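Local coordinates for unknown protein (PDB 1R75) that is of unknown function but belongs to the DUF1935 family and folds into two antiparallel beta sheets, as a single chain in the crystal assembly, at residues Ile45-Glu49 with Ala50-Ala54; Asp106-Leu110 with Glu111-Phe115. One frame throughout, in Å; residues are numbered along the deposited sequence.

Contact 1 (Ile45-Glu49 with Ala50-Ala54)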
loop_
_atom_site.group_PDB
_atom_site.type_symbol
_atom_site.label_atom_id
_atom_site.label_comp_id
_atom_site.label_asym_id
_atom_site.label_seq_id
_atom_site.Cartn_x
_atom_site.Cartn_y
_atom_site.Cartn_z
ATOM N N ILE A 45 6.217 3.229 -0.824
ATOM C CA ILE A 45 7.266 3.679 -1.763
ATOM C C ILE A 45 6.644 4.865 -2.436
ATOM O O ILE A 45 5.631 4.714 -3.155
ATOM C CB ILE A 45 7.582 2.612 -2.807
ATOM C CG1 ILE A 45 7.988 1.316 -2.078
ATOM C CG2 ILE A 45 8.701 3.118 -3.763
ATOM C CD1 ILE A 45 7.596 0.120 -2.830
ATOM N N ALA A 46 7.193 6.048 -2.228
ATOM C CA ALA A 46 6.663 7.244 -2.820
ATOM C C ALA A 46 7.571 7.684 -3.938
ATOM O O ALA A 46 8.784 7.562 -3.841
ATOM C CB ALA A 46 6.517 8.334 -1.767
ATOM N N ASP A 47 7.003 8.100 -5.049
ATOM C CA ASP A 47 7.823 8.579 -6.156
ATOM C C ASP A 47 7.378 10.016 -6.470
ATOM O O ASP A 47 6.255 10.245 -6.942
ATOM C CB ASP A 47 7.736 7.623 -7.344
ATOM C CG ASP A 47 8.648 8.038 -8.511
ATOM O OD1 ASP A 47 8.699 9.266 -8.822
ATOM O OD2 ASP A 47 9.360 7.214 -9.165
ATOM N N THR A 48 8.225 11.012 -6.125
ATOM C CA THR A 48 7.805 12.402 -6.292
ATOM C C THR A 48 7.726 12.838 -7.761
ATOM O O THR A 48 6.844 13.616 -8.114
ATOM C CB THR A 48 8.728 13.411 -5.557
ATOM O OG1 THR A 48 9.970 13.447 -6.233
ATOM C CG2 THR A 48 9.086 12.988 -4.170
ATOM N N GLU A 49 8.622 12.366 -8.618
ATOM C CA GLU A 49 8.557 12.690 -10.075
ATOM C C GLU A 49 7.314 12.110 -10.723
ATOM O O GLU A 49 6.632 12.765 -11.539
ATOM C CB GLU A 49 9.847 12.232 -10.824
ATOM C CG GLU A 49 9.804 12.199 -12.377
ATOM C CD GLU A 49 10.700 13.248 -13.099
ATOM O OE1 GLU A 49 10.663 14.457 -12.740
ATOM O OE2 GLU A 49 11.444 12.870 -14.057
ATOM N N ALA A 50 6.950 10.896 -10.348
ATOM C CA ALA A 50 5.771 10.267 -10.973
ATOM C C ALA A 50 4.454 10.593 -10.236
ATOM O O ALA A 50 3.370 10.271 -10.713
ATOM C CB ALA A 50 5.998 8.753 -10.975
ATOM N N ARG A 51 4.585 11.223 -9.066
ATOM C CA ARG A 51 3.523 11.560 -8.119
ATOM C C ARG A 51 2.656 10.309 -7.746
ATOM O O ARG A 51 1.439 10.342 -7.801
ATOM C CB ARG A 51 2.685 12.706 -8.607
ATOM C CG ARG A 51 3.459 14.055 -8.474
ATOM C CD ARG A 51 2.759 15.309 -9.054
ATOM N NE ARG A 51 1.327 15.453 -8.756
ATOM C CZ ARG A 51 0.361 15.452 -9.694
ATOM N NH1 ARG A 51 0.648 15.247 -10.987
ATOM N NH2 ARG A 51 -0.913 15.614 -9.350
ATOM N N ARG A 52 3.344 9.287 -7.333
ATOM C CA ARG A 52 2.781 7.943 -7.213
ATOM C C ARG A 52 3.205 7.284 -5.931
ATOM O O ARG A 52 4.367 7.396 -5.480
ATOM C CB ARG A 52 3.354 7.184 -8.359
ATOM C CG ARG A 52 2.916 5.853 -8.601
ATOM C CD ARG A 52 3.423 5.452 -10.068
ATOM N NE ARG A 52 4.867 5.158 -10.114
ATOM C CZ ARG A 52 5.611 5.194 -11.216
ATOM N NH1 ARG A 52 5.073 5.505 -12.434
ATOM N NH2 ARG A 52 6.876 4.885 -11.133
ATOM N N TRP A 53 2.283 6.522 -5.359
ATOM C CA TRP A 53 2.583 5.662 -4.229
ATOM C C TRP A 53 2.327 4.211 -4.554
ATOM O O TRP A 53 1.339 3.891 -5.263
ATOM C CB TRP A 53 1.664 5.969 -3.108
ATOM C CG TRP A 53 1.813 7.207 -2.369
ATOM C CD1 TRP A 53 2.594 8.288 -2.628
ATOM C CD2 TRP A 53 1.092 7.506 -1.159
ATOM N NE1 TRP A 53 2.395 9.271 -1.654
ATOM C CE2 TRP A 53 1.452 8.817 -0.759
ATOM C CE3 TRP A 53 0.150 6.807 -0.401
ATOM C CZ2 TRP A 53 0.910 9.412 0.415
ATOM C CZ3 TRP A 53 -0.351 7.402 0.804
ATOM C CH2 TRP A 53 -0.009 8.667 1.145
ATOM N N ALA A 54 3.161 3.382 -3.998
ATOM C CA ALA A 54 3.056 1.968 -4.011
ATOM C C ALA A 54 3.371 1.395 -2.631
ATOM O O ALA A 54 3.958 2.073 -1.808
ATOM C CB ALA A 54 3.995 1.396 -5.022
HETATM O O HOH W 1 5.919 4.831 -6.115
HETATM O O HOH W 2 8.806 4.784 -8.737
#

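Contact 2 (Asp106-Leu110 with Glu111-Phe115)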
loop_
_atom_site.group_PDB
_atom_site.type_symbol
_atom_site.label_atom_id
_atom_site.label_comp_id
_atom_site.label_asym_id
_atom_site.label_seq_id
_atom_site.Cartn_x
_atom_site.Cartn_y
_atom_site.Cartn_z
ATOM N N ASP A 106 -5.114 -4.971 -1.227
ATOM C CA ASP A 106 -4.399 -6.057 -0.542
ATOM C C ASP A 106 -3.039 -6.320 -1.147
ATOM O O ASP A 106 -2.917 -6.296 -2.334
ATOM C CB ASP A 106 -5.244 -7.325 -0.642
ATOM C CG ASP A 106 -6.584 -7.160 0.006
ATOM O OD1 ASP A 106 -6.665 -6.550 1.105
ATOM O OD2 ASP A 106 -7.648 -7.592 -0.515
ATOM N N VAL A 107 -2.018 -6.616 -0.332
ATOM C CA VAL A 107 -0.695 -6.735 -0.810
ATOM C C VAL A 107 -0.171 -8.134 -0.353
ATOM O O VAL A 107 -0.013 -8.400 0.855
ATOM C CB VAL A 107 0.222 -5.687 -0.243
ATOM C CG1 VAL A 107 1.581 -5.709 -0.930
ATOM C CG2 VAL A 107 -0.406 -4.321 -0.310
ATOM N N ARG A 108 0.020 -9.014 -1.328
ATOM C CA ARG A 108 0.418 -10.381 -1.048
ATOM C C ARG A 108 1.886 -10.415 -0.686
ATOM O O ARG A 108 2.662 -9.452 -0.943
ATOM C CB ARG A 108 0.125 -11.290 -2.246
ATOM C CG ARG A 108 -1.362 -11.441 -2.476
ATOM C CD ARG A 108 -1.695 -12.051 -3.823
ATOM N NE ARG A 108 -3.000 -11.612 -4.352
ATOM C CZ ARG A 108 -3.372 -10.325 -4.681
ATOM N NH1 ARG A 108 -2.564 -9.250 -4.546
ATOM N NH2 ARG A 108 -4.614 -10.115 -5.127
ATOM N N PRO A 109 2.327 -11.530 -0.113
ATOM C CA PRO A 109 3.746 -11.673 0.248
ATOM C C PRO A 109 4.734 -11.346 -0.874
ATOM O O PRO A 109 4.576 -11.921 -1.952
ATOM C CB PRO A 109 3.835 -13.168 0.668
ATOM C CG PRO A 109 2.514 -13.528 1.102
ATOM C CD PRO A 109 1.550 -12.719 0.253
ATOM N N LEU A 110 5.710 -10.501 -0.588
ATOM C CA LEU A 110 6.806 -10.017 -1.471
ATOM C C LEU A 110 6.346 -9.231 -2.710
ATOM O O LEU A 110 7.123 -8.977 -3.623
ATOM C CB LEU A 110 7.743 -11.213 -1.895
ATOM C CG LEU A 110 8.191 -12.014 -0.666
ATOM C CD1 LEU A 110 9.052 -13.265 -1.090
ATOM C CD2 LEU A 110 8.906 -11.175 0.302
ATOM N N GLU A 111 5.062 -8.873 -2.736
ATOM C CA GLU A 111 4.482 -8.177 -3.817
ATOM C C GLU A 111 4.605 -6.702 -3.668
ATOM O O GLU A 111 4.606 -6.181 -2.572
ATOM C CB GLU A 111 3.005 -8.538 -3.859
ATOM C CG GLU A 111 2.264 -8.374 -5.126
ATOM C CD GLU A 111 0.847 -8.975 -5.002
ATOM O OE1 GLU A 111 0.027 -8.452 -4.173
ATOM O OE2 GLU A 111 0.571 -10.014 -5.713
ATOM N N THR A 112 4.676 -6.012 -4.801
ATOM C CA THR A 112 4.490 -4.553 -4.900
ATOM C C THR A 112 3.098 -4.249 -5.514
ATOM O O THR A 112 2.772 -4.820 -6.564
ATOM C CB THR A 112 5.585 -3.927 -5.783
ATOM O OG1 THR A 112 6.895 -4.206 -5.246
ATOM C CG2 THR A 112 5.608 -2.397 -5.729
ATOM N N GLN A 113 2.255 -3.463 -4.848
ATOM C CA GLN A 113 0.995 -2.970 -5.375
ATOM C C GLN A 113 1.101 -1.465 -5.604
ATOM O O GLN A 113 1.276 -0.711 -4.645
ATOM C CB GLN A 113 -0.185 -3.351 -4.431
ATOM C CG GLN A 113 -0.502 -4.803 -4.495
ATOM C CD GLN A 113 -1.453 -5.111 -5.695
ATOM O OE1 GLN A 113 -1.380 -4.479 -6.733
ATOM N NE2 GLN A 113 -2.355 -6.016 -5.505
ATOM N N MET A 114 0.878 -0.998 -6.853
ATOM C CA MET A 114 0.587 0.426 -7.120
ATOM C C MET A 114 -0.730 0.793 -6.389
ATOM O O MET A 114 -1.669 0.019 -6.327
ATOM C CB MET A 114 0.427 0.637 -8.646
ATOM C CG MET A 114 1.704 0.368 -9.375
ATOM S SD MET A 114 2.988 1.642 -8.859
ATOM C CE MET A 114 3.940 0.465 -8.684
ATOM N N PHE A 115 -0.738 1.975 -5.797
ATOM C CA PHE A 115 -1.804 2.411 -4.968
ATOM C C PHE A 115 -2.533 3.603 -5.513
ATOM O O PHE A 115 -3.769 3.517 -5.905
ATOM C CB PHE A 115 -1.211 2.635 -3.585
ATOM C CG PHE A 115 -2.254 2.886 -2.521
ATOM C CD1 PHE A 115 -3.281 2.001 -2.346
ATOM C CD2 PHE A 115 -2.178 4.035 -1.663
ATOM C CE1 PHE A 115 -4.241 2.206 -1.332
ATOM C CE2 PHE A 115 -3.178 4.255 -0.720
ATOM C CZ PHE A 115 -4.178 3.313 -0.545
HETATM O O HOH W 3 -5.006 -7.185 -5.597
HETATM O O HOH W 4 7.813 -6.927 -5.282
#

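Contact 1 (Ile45-Glu49 with Ala50-Ala54)
Backbone hydrogen bonds between I45 and A54 and between D47 and R52 hold together a beta hairpin, made by strands 42-47 and 52-57 around a tight reversal. Both are antiparallel hydrogen-bonded pairs. I45 N reaches A54 O at 2.7 Å, and its partner bond returns from A54 N to I45 O; at the loop end, D47 N meets R52 O at 2.8 Å. Between them, A46 and W53 form a non-hydrogen-bonded pair, where the CA-H of W53 points to I45 O and that of A46 to R52 O. Water 1 donates to both of these oxygens.

The reversal contains a G1 beta bulge: R51 and R52 together stand opposite D47, and R51 has the positive phi (53°) usual for the first bulge position. The D47 side chain bonds inside the turn. With CG anti to the backbone N (chi1 -177°), OD1 receives A50 N at 2.8 Å, the donor coming from above the carboxylate plane.

Charge acts more loosely. The D47 and R52 side chains run alongside each other, yet OD2 stays 3.9 Å from NH2 and well out of the guanidinium plane, a long salt bridge to which no N-H points. Water 2 spans the gap, donating to OD2 and accepting from NH2. A50 CB lies 3.6 Å above the centre of the guanidinium, covering one face.

Apolar contact separates by face. A46 CB approaches W53 CD1 obliquely at 4.0 Å; R44 and W123 also contact the indole, through cation-pi and edge-to-face interactions. I45 and A54 set their CB atoms together on the face shared with D47 and R52.

Contact 2 (Asp106-Leu110 with Glu111-Phe115)
E111 swings CG anti to its own N (chi1 -158°) and stays extended beyond it, while R108, with CG beside its backbone N (chi1 -67°), runs straight from CG to NE; the two chains thus lie alongside each other and point the same way. Their hydrogen bonds converge on one oxygen. E111 OE1 takes R108 NH1 at 2.7 Å, on the syn side and close to the guanidinium plane, in a hydrogen-bonded salt bridge. It also receives R108 N at 2.9 Å, but from above the carboxylate plane. One residue therefore supplies both a backbone and a side-chain donor to OE1, a double grip that should restrain the rotation of the carboxylate and would be expected to favour its charged form. The aliphatic part of R108 packs against the same group, with CD 3.6 Å from E111 OE2.

This pairing spans a type II beta turn, R108 to E111, with P109 and L110 at its corners and a closing bond from E111 N to R108 O of 3.1 Å. The turn forms a beta arch rather than a hairpin: V107 pairs with I64 in one sheet, and Q113 with F55 in the other.

Inside the arch the Q113 side chain, bent at chi2, sends NE2 to D106 O at 3.2 Å, nearly along the C=O axis. A water accepts from R108 NH2 and, weakly, from Q113 NE2, joining the two. V107 CG1, for its part, rests 3.5 Å from E111 O. On the outer side another water donates to L110 O and accepts from T112 OG1, a hydroxyl that also bonds T28 N.

How the contacts relate
Read from the N terminus, the chain closes contact 1 first, where strand 42-47 reverses into its neighbour 52-57 within one sheet. Contact 2 follows in series, neither nested in the first nor crossing it: after strand 100-107 the chain leaves the four-stranded sheet and enters the five-stranded one as strand 112-117. The two reversals thus differ in kind, one local to a sheet and the other passing between sheets. Their centres lie 15 Å apart, yet their second segments are neighbours in the five-stranded sheet. W53 O and F115 N are 2.9 Å apart, a probable hydrogen bond, and M114 packs against A54 and R52.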